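Local atomic coordinates of antifreeze protein (Marinomonas primoryensis, PDB entry 5JUH), a protein that attaches its Antarctic bacterium to diatoms and ice as a 1.5-MDa adhesin, with a calcium-binding C-terminal RTX domain that probably takes part in type I secretion. Residues G73-F78 with G93-I98; L99-D104 with T124-G129; L106-I111 with V165-S170; F114-D119 with D186-I191. One frame throughout, in Å; residues are numbered along the deposited sequence.

Interaction 1: residues G73-F78 with G93-I98; sequences GDDVLF and GSDIFI. With CA (calcium ion), chain H; CA (calcium ion), chain G.
Val76 and Leu77 pair in parallel with Ile96 and Phe97. The axes of the two short strands approach to 4.8 Å and run 23° apart. Ile96 N donates to Asp75 O, Leu77 N to Ile96 O, and Ile98 N to Leu77 O. Before the strands, side chains replace the backbone pairing. Ser94 N meets Asp74 OD1 at 2.8 Å in an almost straight bond. Asp75 N donates to the anti lone pair of Asp95 OD1 at 2.9 Å. The carboxylates of Asp75 and Asp95 lie side by side, their planes only 6° apart. Gly73 O, Asp75 OD2 and Asp95 OD1 each lie 2.4 Å from one calcium ion, and Asp95 OD2 binds it too, more loosely. Asp95 OD2 is shared, lying 2.3 Å from a second calcium ion. The ions probably offset the charge gathered there. On the strand face of Val76 and Ile98, Val76 CG1 touches Ile98 CD1 at 3.6 Å. This is the parallel beta roll of RTX repeats, with calcium held in the turns. Gly71, Gly90 and Glu92 supply the rest of the first site through backbone carbonyls. Strand 76-78 ends its sheet, and strand 96-98 lies between it and strand 120-122.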
# COMPACT_ATOMS: atom_id res chain seq x y z
N GLY A 73 -0.77 14.26 12.49
CA GLY A 73 -2.10 13.72 12.31
C GLY A 73 -2.20 12.75 11.16
O GLY A 73 -1.19 12.27 10.60
N ASP A 74 -3.43 12.45 10.85
CA ASP A 74 -3.80 11.43 9.85
C ASP A 74 -3.89 12.06 8.47
O ASP A 74 -4.86 12.82 8.24
CB ASP A 74 -5.14 10.71 10.20
CG ASP A 74 -5.14 10.14 11.68
OD1 ASP A 74 -4.11 9.69 12.15
OD2 ASP A 74 -6.18 10.27 12.34
N ASP A 75 -2.86 11.87 7.67
CA ASP A 75 -2.68 12.57 6.41
C ASP A 75 -2.97 11.69 5.20
O ASP A 75 -3.13 10.45 5.33
CB ASP A 75 -1.22 13.03 6.29
CG ASP A 75 -0.75 13.87 7.50
OD1 ASP A 75 -1.42 14.81 7.87
OD2 ASP A 75 0.29 13.50 8.11
N VAL A 76 -3.07 12.35 4.05
CA VAL A 76 -3.22 11.59 2.80
C VAL A 76 -2.10 12.21 1.94
O VAL A 76 -2.06 13.38 1.62
CB VAL A 76 -4.61 11.81 2.15
CG1 VAL A 76 -4.68 11.10 0.85
CG2 VAL A 76 -5.74 11.41 3.11
N LEU A 77 -1.16 11.36 1.51
CA LEU A 77 0.06 11.76 0.83
C LEU A 77 0.04 11.15 -0.59
O LEU A 77 -0.30 9.98 -0.80
CB LEU A 77 1.24 11.28 1.58
CG LEU A 77 1.88 12.24 2.59
CD1 LEU A 77 1.14 13.40 3.14
CD2 LEU A 77 2.60 11.47 3.68
N PHE A 78 0.43 11.96 -1.58
CA PHE A 78 0.38 11.53 -2.97
C PHE A 78 1.41 12.30 -3.76
O PHE A 78 1.41 13.52 -3.75
CB PHE A 78 -1.03 11.80 -3.54
CG PHE A 78 -1.20 11.44 -4.97
CD1 PHE A 78 -0.80 10.20 -5.48
CD2 PHE A 78 -1.87 12.31 -5.84
CE1 PHE A 78 -1.08 9.84 -6.81
CE2 PHE A 78 -2.15 11.95 -7.16
CZ PHE A 78 -1.74 10.74 -7.65
N GLY A 93 0.66 9.49 13.30
CA GLY A 93 -0.65 9.33 12.82
C GLY A 93 -0.76 8.26 11.76
O GLY A 93 0.22 7.69 11.32
N SER A 94 -2.00 7.99 11.35
CA SER A 94 -2.28 6.89 10.48
C SER A 94 -2.48 7.51 9.08
O SER A 94 -3.47 8.22 8.86
CB SER A 94 -3.58 6.22 10.86
OG SER A 94 -3.39 5.53 12.12
N ASP A 95 -1.50 7.34 8.21
CA ASP A 95 -1.41 8.08 6.95
C ASP A 95 -1.75 7.15 5.83
O ASP A 95 -1.33 5.99 5.79
CB ASP A 95 0.02 8.65 6.82
CG ASP A 95 0.36 9.54 7.97
OD1 ASP A 95 -0.35 10.52 8.20
OD2 ASP A 95 1.27 9.20 8.72
N ILE A 96 -2.42 7.72 4.82
CA ILE A 96 -2.69 6.96 3.58
C ILE A 96 -1.67 7.45 2.53
O ILE A 96 -1.56 8.65 2.27
CB ILE A 96 -4.11 7.23 3.05
CG1 ILE A 96 -5.13 6.72 4.05
CG2 ILE A 96 -4.29 6.66 1.66
CD1 ILE A 96 -6.53 7.21 3.82
N PHE A 97 -0.97 6.52 1.96
CA PHE A 97 -0.10 6.80 0.85
C PHE A 97 -0.76 6.34 -0.41
O PHE A 97 -1.05 5.17 -0.59
CB PHE A 97 1.30 6.08 1.00
CG PHE A 97 2.00 6.46 2.29
CD1 PHE A 97 2.88 7.50 2.34
CD2 PHE A 97 1.84 5.72 3.48
CE1 PHE A 97 3.53 7.87 3.50
CE2 PHE A 97 2.47 6.08 4.64
CZ PHE A 97 3.34 7.10 4.64
N ILE A 98 -1.09 7.32 -1.28
CA ILE A 98 -1.66 6.97 -2.58
C ILE A 98 -0.62 6.73 -3.61
O ILE A 98 0.26 7.56 -3.74
CB ILE A 98 -2.63 8.13 -3.07
CG1 ILE A 98 -3.72 8.42 -2.03
CG2 ILE A 98 -3.25 7.74 -4.40
CD1 ILE A 98 -4.60 9.63 -2.39
CA CA H . 0.93 11.85 9.68
CA CA G . 2.16 7.53 10.00
O HOH W 1 -5.31 8.98 7.02
O HOH W 2 3.07 6.09 11.66
O HOH W 3 3.93 7.11 8.46

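Interaction 2: residues L99-D104 with T124-G129; sequences LNDTTD and TDLLTG. With CA (calcium ion), chain C.
Asp101 and Asp125 both hold CG opposite the backbone N, with chi1 at -170° and -165°. The Asp125 torsion carries OD2 across to Asp101 N, while that of Asp101 carries its carboxylate past Leu126 to a calcium ion. Asp125 OD2 accepts from Asp101 N at 2.8 Å. The bond is nearly straight and uses the anti lone pair of OD2. The same oxygen lies 3.4 Å from Asp101 CB. Leu126 fits in beside them. Its CD1 methyl touches Leu99 O at 3.4 Å, and its CG and CD2 rest against the backbone and CB of Asp101.

Two waters join the segments further. Water 4 accepts from Asp125 N and lies 2.8 Å from Leu99 O. Water 5 accepts from Gly129 N and donates to Asp125 O and to Asp101 OD2.

The Asp101 carboxylate therefore has divided duties, because its other oxygen, OD1, binds the calcium ion at 2.3 Å. Thr102 O is the next ligand, and five waters fill the remaining places. The positive ion probably eases the closeness of the two aspartates. Thr102 OG1 donates forward to Asp104 O at 2.9 Å, and water 6 of the calcium shell donates to this hydroxyl.

Leu99 and Leu126 both pack on Val165, while Leu127 on the helix faces Phe146 and Leu147 of helix 140-150. The metal site itself is a largely hydrated one, made by an aspartate carboxylate and the carbonyl of the next residue. The whole is a loop packed on a short helix, with a hydrated calcium site on the loop just after strand 96-98.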
# COMPACT_ATOMS: atom_id res chain seq x y z
N LEU A 99 -0.64 5.59 -4.26
CA LEU A 99 0.42 5.23 -5.17
C LEU A 99 -0.15 5.13 -6.61
O LEU A 99 -1.19 4.61 -6.85
CB LEU A 99 1.03 3.85 -4.78
CG LEU A 99 1.77 4.02 -3.43
CD1 LEU A 99 2.21 2.61 -3.05
CD2 LEU A 99 3.02 4.84 -3.56
N ASN A 100 0.66 5.60 -7.51
CA ASN A 100 0.44 5.56 -8.96
C ASN A 100 1.08 4.36 -9.55
O ASN A 100 2.21 3.95 -9.20
CB ASN A 100 0.92 6.89 -9.58
CG ASN A 100 2.38 7.15 -9.38
OD1 ASN A 100 3.16 7.41 -10.42
ND2 ASN A 100 2.81 7.10 -8.14
N ASP A 101 0.46 3.85 -10.59
CA ASP A 101 1.04 2.74 -11.33
C ASP A 101 1.93 3.34 -12.45
O ASP A 101 1.49 3.99 -13.30
CB ASP A 101 -0.14 2.03 -12.00
CG ASP A 101 0.21 0.75 -12.61
OD1 ASP A 101 1.38 0.31 -12.57
OD2 ASP A 101 -0.75 0.14 -13.33
N THR A 102 3.15 3.00 -12.50
CA THR A 102 4.10 3.40 -13.54
C THR A 102 4.37 2.17 -14.40
O THR A 102 4.17 1.08 -13.98
CB THR A 102 5.44 3.95 -12.98
OG1 THR A 102 6.08 2.87 -12.29
CG2 THR A 102 5.26 5.15 -12.08
N THR A 103 4.85 2.38 -15.64
CA THR A 103 5.34 1.27 -16.41
C THR A 103 6.80 1.02 -16.18
O THR A 103 7.23 -0.11 -16.30
CB THR A 103 5.05 1.41 -17.92
OG1 THR A 103 5.87 2.40 -18.54
CG2 THR A 103 3.55 1.75 -18.21
N ASP A 104 7.56 2.03 -15.77
CA ASP A 104 9.01 1.89 -15.50
C ASP A 104 9.10 1.73 -13.95
O ASP A 104 8.83 2.65 -13.20
CB ASP A 104 9.67 3.16 -15.96
CG ASP A 104 11.17 3.19 -15.78
OD1 ASP A 104 11.70 2.30 -15.10
OD2 ASP A 104 11.74 4.22 -16.21
N THR A 124 -5.58 1.61 -5.57
CA THR A 124 -6.60 1.60 -6.66
C THR A 124 -6.02 1.75 -8.05
O THR A 124 -6.38 1.03 -8.89
CB THR A 124 -7.63 2.73 -6.42
OG1 THR A 124 -8.21 2.61 -5.12
CG2 THR A 124 -8.76 2.67 -7.47
N ASP A 125 -5.06 2.65 -8.18
CA ASP A 125 -4.49 2.85 -9.52
C ASP A 125 -3.68 1.67 -10.05
O ASP A 125 -3.60 1.46 -11.20
CB ASP A 125 -3.59 4.11 -9.50
CG ASP A 125 -3.26 4.62 -10.90
OD1 ASP A 125 -4.17 4.89 -11.61
OD2 ASP A 125 -2.12 4.70 -11.17
N LEU A 126 -3.14 0.88 -9.19
CA LEU A 126 -2.42 -0.31 -9.61
C LEU A 126 -3.31 -1.49 -9.93
O LEU A 126 -2.89 -2.39 -10.57
CB LEU A 126 -1.44 -0.72 -8.45
CG LEU A 126 -0.34 0.35 -8.49
CD1 LEU A 126 -0.33 1.40 -7.48
CD2 LEU A 126 0.95 -0.29 -8.72
N LEU A 127 -4.49 -1.50 -9.37
CA LEU A 127 -5.39 -2.62 -9.40
C LEU A 127 -6.48 -2.52 -10.48
O LEU A 127 -6.92 -3.51 -11.01
CB LEU A 127 -5.99 -2.81 -8.03
CG LEU A 127 -4.98 -3.32 -7.00
CD1 LEU A 127 -5.51 -3.08 -5.63
CD2 LEU A 127 -4.65 -4.84 -7.22
N THR A 128 -6.88 -1.30 -10.75
CA THR A 128 -8.04 -1.07 -11.67
C THR A 128 -7.83 -1.54 -13.09
O THR A 128 -8.79 -2.06 -13.68
CB THR A 128 -8.53 0.38 -11.65
OG1 THR A 128 -7.49 1.24 -12.08
CG2 THR A 128 -8.93 0.78 -10.26
N GLY A 129 -6.63 -1.45 -13.60
CA GLY A 129 -6.37 -1.91 -14.96
C GLY A 129 -6.12 -3.40 -15.12
O GLY A 129 -5.81 -3.87 -16.27
CA CA C . 3.30 -0.85 -13.19
O HOH W 4 -3.84 4.36 -6.14
O HOH W 5 -3.82 -0.77 -13.10
O HOH W 6 4.88 -0.01 -11.66
O HOH W 7 3.41 -1.42 -10.85
O HOH W 8 2.30 -0.95 -15.37
O HOH W 9 2.62 -3.01 -13.16
O HOH W 10 5.02 -1.82 -14.15

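Interaction 3: residues L106-I111 with V165-S170; sequences LNIDTI and VANFGS. With CA (calcium ion), chain E.
Asp109, Thr110 and Ile111 run in parallel beside Ala166, Asn167 and Phe168, with three backbone bonds between them. Asn167 N donates to Asp109 O at 2.9 Å, in the carbonyl plane. Asn167 O in turn accepts from Ile111 N. Ile111 O then takes Gly169 N at 2.8 Å, with the donor tilted from the carbonyl plane. Asn167 thus has both its backbone polar atoms satisfied across this contact. Thr110 points its backbone bonds the other way, to Asp86 and Leu88.

Water 12 joins two side chains and a carbonyl. It accepts from Thr110 OG1 at 2.7 Å and donates to Ile108 O and to Asn167 OD1. Asp109 OD1 binds a calcium ion at 2.4 Å, together with Asp82, Leu84 and Asp86. Water 11 on this ion donates to Asn107 O, so the metal shell also satisfies a backbone carbonyl. Water 13 on the same ion can donate to Asp109 OD2, 2.8 Å away.

Ile108 crosses Asn167 at about a right angle, and its CD1 lies 3.6 Å from Ala166 C. Its CG1 takes the position between backbone N and carbonyl carbon (chi1 69°), which turns the branch toward the strand. Ile111 CD1 touches both Ala166 CB and, at 3.9 Å, Phe168 CE1.

Strand 110-111 sits between strand 87-89 and strand 163-168, all parallel. Strand 157-160 follows on the far side of 163-168, antiparallel. Ile111 and Phe168 both pack on Leu121 of strand 120-122.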
# COMPACT_ATOMS: atom_id res chain seq x y z
N LEU A 106 11.60 1.78 -12.16
CA LEU A 106 12.51 2.75 -11.58
C LEU A 106 11.91 4.11 -11.24
O LEU A 106 12.60 4.92 -10.66
CB LEU A 106 13.73 2.91 -12.48
CG LEU A 106 14.59 1.70 -12.58
CD1 LEU A 106 15.75 1.99 -13.57
CD2 LEU A 106 15.08 1.19 -11.26
N ASN A 107 10.65 4.35 -11.63
CA ASN A 107 10.04 5.60 -11.36
C ASN A 107 9.10 5.57 -10.18
O ASN A 107 8.44 6.52 -9.89
CB ASN A 107 9.23 6.09 -12.58
CG ASN A 107 10.08 6.47 -13.74
OD1 ASN A 107 11.27 6.82 -13.60
ND2 ASN A 107 9.49 6.46 -14.91
N ILE A 108 9.08 4.44 -9.47
CA ILE A 108 8.15 4.32 -8.34
C ILE A 108 8.64 5.11 -7.12
O ILE A 108 9.81 5.36 -6.95
CB ILE A 108 7.89 2.85 -7.90
CG1 ILE A 108 9.08 2.21 -7.28
CG2 ILE A 108 7.38 2.03 -9.06
CD1 ILE A 108 8.92 0.77 -6.88
N ASP A 109 7.66 5.52 -6.30
CA ASP A 109 7.94 6.30 -5.10
C ASP A 109 8.60 5.49 -3.96
O ASP A 109 8.48 4.29 -3.90
CB ASP A 109 6.69 6.95 -4.59
CG ASP A 109 6.11 7.94 -5.61
OD1 ASP A 109 6.89 8.63 -6.43
OD2 ASP A 109 4.81 8.05 -5.56
N THR A 110 9.27 6.24 -3.07
CA THR A 110 9.78 5.71 -1.80
C THR A 110 8.84 6.18 -0.71
O THR A 110 8.48 7.37 -0.62
CB THR A 110 11.16 6.19 -1.57
OG1 THR A 110 12.03 5.68 -2.57
CG2 THR A 110 11.65 5.79 -0.18
N ILE A 111 8.42 5.23 0.14
CA ILE A 111 7.71 5.54 1.38
C ILE A 111 8.70 5.29 2.48
O ILE A 111 9.09 4.13 2.69
CB ILE A 111 6.42 4.71 1.55
CG1 ILE A 111 5.43 5.01 0.39
CG2 ILE A 111 5.83 5.04 2.92
CD1 ILE A 111 4.33 4.02 0.36
N VAL A 165 5.10 -1.88 -5.61
CA VAL A 165 4.25 -0.69 -5.70
C VAL A 165 4.99 0.57 -5.29
O VAL A 165 4.55 1.70 -5.58
CB VAL A 165 2.92 -0.89 -4.93
CG1 VAL A 165 2.16 -2.15 -5.32
CG2 VAL A 165 3.11 -0.81 -3.42
N ALA A 166 6.02 0.36 -4.46
CA ALA A 166 6.80 1.44 -3.85
C ALA A 166 8.08 0.80 -3.33
O ALA A 166 8.08 -0.38 -3.09
CB ALA A 166 6.09 2.17 -2.69
N ASN A 167 9.09 1.62 -3.05
CA ASN A 167 10.24 1.14 -2.27
C ASN A 167 10.02 1.58 -0.85
O ASN A 167 9.77 2.75 -0.60
CB ASN A 167 11.51 1.76 -2.85
CG ASN A 167 11.81 1.17 -4.23
OD1 ASN A 167 12.00 1.92 -5.21
ND2 ASN A 167 11.82 -0.05 -4.31
N PHE A 168 10.03 0.68 0.09
CA PHE A 168 9.85 0.94 1.49
C PHE A 168 11.15 1.23 2.17
O PHE A 168 12.08 0.46 2.03
CB PHE A 168 9.06 -0.18 2.15
CG PHE A 168 7.64 -0.30 1.66
CD1 PHE A 168 6.69 0.55 2.22
CD2 PHE A 168 7.31 -1.08 0.57
CE1 PHE A 168 5.39 0.52 1.82
CE2 PHE A 168 6.02 -1.08 0.07
CZ PHE A 168 5.08 -0.25 0.71
N GLY A 169 11.29 2.38 2.82
CA GLY A 169 12.52 2.85 3.40
C GLY A 169 12.81 2.36 4.79
O GLY A 169 12.08 1.52 5.30
N SER A 170 13.87 2.88 5.40
CA SER A 170 14.39 2.25 6.64
C SER A 170 13.66 2.50 7.85
O SER A 170 13.88 1.81 8.85
CB SER A 170 15.87 2.66 6.89
OG SER A 170 15.90 4.05 6.70
CA CA E . 6.12 9.91 -8.26
O HOH W 11 6.05 7.61 -9.13
O HOH W 12 11.80 4.80 -5.10
O HOH W 13 3.90 9.85 -7.46

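Interaction 4: residues F114-D119 with D186-I191; sequences FNAAED and DSIKVI. With CA (calcium ion), chain I; CA (calcium ion), chain G; CA (calcium ion), chain B.
Lys189 makes the direct hydrogen bond of this contact, from NZ to Glu118 O at 2.9 Å. The ammonium group sits above the carbonyl plane. A bend in the lysine chain (chi3 -68°) goes with this approach and lets CE rest 3.3 Å from Asp119 O.

Two waters add bonds. Water 14 accepts from Lys189 N and donates to Ala116 O and Asp119 O. Water 15 accepts a hydrogen bond from Lys189 NZ and donates one to Ala117 O. The lysine holds the turn by both its backbone and its side chain.

The turn is also braced from within. Asn115 OD1 accepts from Ala117 N, an Asx turn, and Asn115 O takes both Glu118 N and Asp119 N. Asp119 OD2 accepts from Asn115 N at 2.9 Å. This loop leads into strand 120-122, the next parallel strand of the RTX roll, and Asp119 stands where the roll binds calcium. Strand 187-192 lies parallel beside strand 120-122 and extends the roll.

Asp119 OD1 binds its calcium ion at 2.4 Å, together with Leu91, Gly93 and Asp95. Glu118 grips a second ion with OE1 and OE2, beside Glu92. Asp186 grips a third through both oxygens, with Asp175 and Asn177.

In apolar packing, Ile188 CG2 meets the edge of the Phe114 ring at CE2, 3.8 Å away, and the two side chains cross at about a right angle. The same methyl reaches Ala116 CB at 4.0 Å.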
# COMPACT_ATOMS: atom_id res chain seq x y z
N PHE A 114 6.64 3.55 6.41
CA PHE A 114 5.33 2.91 6.45
C PHE A 114 5.25 2.09 7.75
O PHE A 114 6.02 1.15 7.90
CB PHE A 114 5.15 2.00 5.26
CG PHE A 114 3.76 1.37 5.16
CD1 PHE A 114 2.74 2.15 4.72
CD2 PHE A 114 3.50 0.07 5.55
CE1 PHE A 114 1.49 1.69 4.63
CE2 PHE A 114 2.19 -0.48 5.45
CZ PHE A 114 1.23 0.37 5.01
N ASN A 115 4.22 2.35 8.53
CA ASN A 115 3.96 1.60 9.77
C ASN A 115 2.69 0.83 9.52
O ASN A 115 1.59 1.37 9.56
CB ASN A 115 3.83 2.56 10.93
CG ASN A 115 3.54 1.87 12.23
OD1 ASN A 115 3.29 0.67 12.28
ND2 ASN A 115 3.47 2.62 13.29
N ALA A 116 2.80 -0.50 9.46
CA ALA A 116 1.68 -1.35 9.05
C ALA A 116 0.55 -1.33 10.11
O ALA A 116 -0.59 -1.73 9.78
CB ALA A 116 2.07 -2.81 8.78
N ALA A 117 0.88 -1.04 11.38
CA ALA A 117 -0.18 -0.97 12.39
C ALA A 117 -1.00 0.30 12.34
O ALA A 117 -2.07 0.35 12.96
CB ALA A 117 0.47 -0.96 13.76
N GLU A 118 -0.64 1.24 11.46
CA GLU A 118 -1.30 2.59 11.51
C GLU A 118 -1.63 3.10 10.06
O GLU A 118 -2.74 3.48 9.77
CB GLU A 118 -0.43 3.66 12.27
CG GLU A 118 -0.39 3.34 13.72
CD GLU A 118 0.42 4.26 14.56
OE1 GLU A 118 0.31 5.46 14.35
OE2 GLU A 118 1.14 3.69 15.48
N ASP A 119 -0.62 3.09 9.20
CA ASP A 119 -0.73 3.64 7.88
C ASP A 119 -1.45 2.66 6.92
O ASP A 119 -1.71 1.52 7.23
CB ASP A 119 0.69 3.91 7.38
CG ASP A 119 1.45 4.91 8.20
OD1 ASP A 119 0.95 5.90 8.79
OD2 ASP A 119 2.71 4.75 8.22
N ASP A 186 0.57 -10.93 10.51
CA ASP A 186 0.52 -9.47 10.25
C ASP A 186 -0.20 -9.20 8.95
O ASP A 186 -0.37 -10.05 8.05
CB ASP A 186 1.95 -8.93 10.21
CG ASP A 186 2.63 -8.89 11.63
OD1 ASP A 186 2.17 -8.25 12.54
OD2 ASP A 186 3.67 -9.59 11.74
N SER A 187 -0.67 -7.95 8.87
CA SER A 187 -1.36 -7.51 7.66
C SER A 187 -1.13 -6.05 7.41
O SER A 187 -0.66 -5.29 8.28
CB SER A 187 -2.89 -7.79 7.78
OG SER A 187 -3.40 -7.05 8.91
N ILE A 188 -1.47 -5.65 6.19
CA ILE A 188 -1.44 -4.21 5.84
C ILE A 188 -2.83 -3.78 5.45
O ILE A 188 -3.63 -4.60 4.93
CB ILE A 188 -0.44 -3.87 4.72
CG1 ILE A 188 -0.79 -4.46 3.45
CG2 ILE A 188 0.98 -4.08 5.17
CD1 ILE A 188 -0.18 -3.69 2.29
N LYS A 189 -3.08 -2.50 5.64
CA LYS A 189 -4.32 -1.88 5.24
C LYS A 189 -4.20 -1.39 3.75
O LYS A 189 -3.30 -0.61 3.45
CB LYS A 189 -4.67 -0.77 6.16
CG LYS A 189 -4.91 -1.27 7.56
CD LYS A 189 -5.50 -0.25 8.51
CE LYS A 189 -4.50 0.83 8.79
NZ LYS A 189 -4.96 1.68 10.00
N VAL A 190 -5.08 -1.87 2.88
CA VAL A 190 -5.07 -1.57 1.47
C VAL A 190 -6.42 -0.95 1.15
O VAL A 190 -7.48 -1.50 1.54
CB VAL A 190 -4.88 -2.81 0.63
CG1 VAL A 190 -5.10 -2.54 -0.83
CG2 VAL A 190 -3.58 -3.46 0.93
N ILE A 191 -6.37 0.21 0.49
CA ILE A 191 -7.58 0.93 0.05
C ILE A 191 -7.78 0.69 -1.47
O ILE A 191 -6.86 0.75 -2.25
CB ILE A 191 -7.47 2.41 0.36
CG1 ILE A 191 -7.49 2.58 1.92
CG2 ILE A 191 -8.62 3.17 -0.25
CD1 ILE A 191 -6.92 3.88 2.34
CA CA I . 2.35 5.76 15.89
CA CA G . 2.16 7.53 10.00
CA CA B . 3.71 -9.25 14.14
O HOH W 14 -1.14 -1.15 7.15
O HOH W 15 -4.65 -0.23 11.97
O HOH W 3 3.93 7.11 8.46
O HOH W 16 2.91 -11.54 13.84
O HOH W 2 3.07 6.09 11.66
O HOH W 17 4.14 4.25 16.11

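In the fold
Interactions 1 and 4 meet at one calcium ion, bound by Leu91, Gly93, Asp95 and Asp119. There Asp95 N probably donates to Asp119 OD1 at 2.9 Å. Their centres are 11 Å apart, and both reach the same sheet. Interaction 3 belongs to the other sheet. It packs on interaction 1 through Ile111 CG2, 3.7 Å from Phe97 CZ, and on interaction 4 through Phe168 CD1, 3.7 Å from Phe114 CB. Interaction 2 continues the chain from interaction 1 and touches interaction 3, with Leu99 CD1 3.6 Å from Val165 CG2. Interactions 2 and 4 lie on opposite sides of the chain's centre, about 19 Å apart between centres.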